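Local coordinates for protein STN1 (Saccharomyces cerevisiae, PDB 3KEY) that regulates telomere length and protects chromosome ends, restraining telomerase loading through its interaction with CDC13, at residues 53-56 with 57-60. Numbering follows the deposited sequence.
Sequences MKSF and DSLE
S55 is the N-cap of helix 56-73, and its side chain accepts from the backbone of S58: S58 N lies 3.1 Å from S55 OG, with an N-H...O angle of 145°. The hydroxyl can do this because OG is tucked between its own backbone N and carbonyl carbon (chi1 65°), which brings OG within 3.1 Å of S58 CB as well. S55 is gripped a second time through its carbonyl, where L59 N donates to S55 O at 3.0 Å. The next helical bond, from E60 N to F56 O, is 2.8 Å long. Around this frame, the F56 ring lies obliquely against the end of E60, CE2 3.6 Å from OE2, with ring and carboxylate planes 47° apart. That carboxylate is anchored on helix 31-47 by a salt bridge to R34 and a hydrogen bond to T38. L59 packs CG against S55 O and its side chain touches F45 of the same helix, while F56 CD1 stands 4.5 Å from L59 CD1. Capping thus satisfies an amide of the first turn, consistent with S55 marking the helix start, while E60 and L59 tie that turn to helix 31-47 within the first winged helix-turn-helix region of the Stn1 C-terminal part.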
ATOM      1  N   MET A  53     -10.841  17.506 -24.060  1.00 63.72           N
ATOM      2  CA  MET A  53     -10.137  18.499 -23.258  1.00 63.79           C
ATOM      3  C   MET A  53     -10.975  18.908 -22.056  1.00 63.28           C
ATOM      4  O   MET A  53     -11.810  19.810 -22.150  1.00 65.02           O
ATOM      5  CB  MET A  53      -9.821  19.734 -24.106  1.00 66.39           C
ATOM      6  CG  MET A  53      -8.576  19.608 -24.963  1.00 68.63           C
ATOM      7  SD  MET A  53      -7.051  19.740 -23.995  1.00 72.93           S
ATOM      8  CE  MET A  53      -6.499  21.397 -24.438  1.00 69.00           C
ATOM      9  N   LYS A  54     -10.755  18.232 -20.932  1.00 60.15           N
ATOM     10  CA  LYS A  54     -11.484  18.529 -19.704  1.00 57.35           C
ATOM     11  C   LYS A  54     -10.667  19.498 -18.862  1.00 54.09           C
ATOM     12  O   LYS A  54      -9.463  19.635 -19.059  1.00 53.35           O
ATOM     13  CB  LYS A  54     -11.740  17.245 -18.908  1.00 59.28           C
ATOM     14  CG  LYS A  54     -12.623  16.229 -19.616  1.00 62.26           C
ATOM     15  CD  LYS A  54     -12.861  15.008 -18.739  1.00 65.67           C
ATOM     16  CE  LYS A  54     -13.715  13.977 -19.460  1.00 68.02           C
ATOM     17  NZ  LYS A  54     -14.002  12.793 -18.598  1.00 69.96           N
ATOM     18  N   SER A  55     -11.327  20.171 -17.927  1.00 52.17           N
ATOM     19  CA  SER A  55     -10.645  21.121 -17.057  1.00 50.23           C
ATOM     20  C   SER A  55      -9.647  20.357 -16.193  1.00 48.99           C
ATOM     21  O   SER A  55      -9.843  19.171 -15.908  1.00 47.81           O
ATOM     22  CB  SER A  55     -11.659  21.843 -16.167  1.00 50.87           C
ATOM     23  OG  SER A  55     -12.285  20.934 -15.280  1.00 51.96           O
ATOM     24  N   PHE A  56      -8.581  21.029 -15.775  1.00 46.68           N
ATOM     25  CA  PHE A  56      -7.572  20.374 -14.952  1.00 46.56           C
ATOM     26  C   PHE A  56      -8.189  19.909 -13.627  1.00 46.47           C
ATOM     27  O   PHE A  56      -7.867  18.834 -13.119  1.00 44.72           O
ATOM     28  CB  PHE A  56      -6.410  21.326 -14.670  1.00 44.31           C
ATOM     29  CG  PHE A  56      -5.160  20.631 -14.213  1.00 43.54           C
ATOM     30  CD1 PHE A  56      -4.366  19.937 -15.119  1.00 43.34           C
ATOM     31  CD2 PHE A  56      -4.775  20.669 -12.878  1.00 42.85           C
ATOM     32  CE1 PHE A  56      -3.204  19.292 -14.701  1.00 43.78           C
ATOM     33  CE2 PHE A  56      -3.614  20.028 -12.448  1.00 44.38           C
ATOM     34  CZ  PHE A  56      -2.827  19.338 -13.363  1.00 44.03           C
ATOM     35  N   ASP A  57      -9.078  20.732 -13.077  1.00 46.29           N
ATOM     36  CA  ASP A  57      -9.748  20.412 -11.824  1.00 46.76           C
ATOM     37  C   ASP A  57     -10.521  19.112 -11.998  1.00 45.70           C
ATOM     38  O   ASP A  57     -10.533  18.251 -11.119  1.00 44.93           O
ATOM     39  CB  ASP A  57     -10.690  21.559 -11.434  1.00 49.06           C
ATOM     40  CG  ASP A  57     -11.538  21.238 -10.212  1.00 52.58           C
ATOM     41  OD1 ASP A  57     -12.630  20.649 -10.387  1.00 54.81           O
ATOM     42  OD2 ASP A  57     -11.114  21.567  -9.081  1.00 52.05           O
ATOM     43  N   SER A  58     -11.154  18.967 -13.154  1.00 44.87           N
ATOM     44  CA  SER A  58     -11.912  17.770 -13.444  1.00 45.18           C
ATOM     45  C   SER A  58     -10.944  16.580 -13.510  1.00 44.74           C
ATOM     46  O   SER A  58     -11.241  15.490 -13.012  1.00 41.75           O
ATOM     47  CB  SER A  58     -12.645  17.942 -14.772  1.00 46.90           C
ATOM     48  OG  SER A  58     -13.825  17.163 -14.799  1.00 51.87           O
ATOM     49  N   LEU A  59      -9.781  16.801 -14.119  1.00 41.78           N
ATOM     50  CA  LEU A  59      -8.780  15.749 -14.238  1.00 40.96           C
ATOM     51  C   LEU A  59      -8.239  15.337 -12.870  1.00 39.19           C
ATOM     52  O   LEU A  59      -7.941  14.161 -12.653  1.00 38.22           O
ATOM     53  CB  LEU A  59      -7.633  16.207 -15.149  1.00 40.93           C
ATOM     54  CG  LEU A  59      -8.034  16.392 -16.619  1.00 42.32           C
ATOM     55  CD1 LEU A  59      -6.907  17.062 -17.408  1.00 43.27           C
ATOM     56  CD2 LEU A  59      -8.368  15.032 -17.209  1.00 43.09           C
ATOM     57  N   GLU A  60      -8.112  16.301 -11.956  1.00 38.22           N
ATOM     58  CA  GLU A  60      -7.622  16.031 -10.603  1.00 39.08           C
ATOM     59  C   GLU A  60      -8.620  15.183  -9.809  1.00 39.82           C
ATOM     60  O   GLU A  60      -8.239  14.243  -9.102  1.00 38.29           O
ATOM     61  CB  GLU A  60      -7.367  17.340  -9.843  1.00 41.14           C
ATOM     62  CG  GLU A  60      -6.181  18.156 -10.351  1.00 43.75           C
ATOM     63  CD  GLU A  60      -5.978  19.432  -9.557  1.00 46.08           C
ATOM     64  OE1 GLU A  60      -6.951  20.199  -9.416  1.00 49.23           O
ATOM     65  OE2 GLU A  60      -4.850  19.675  -9.073  1.00 48.06           O
TER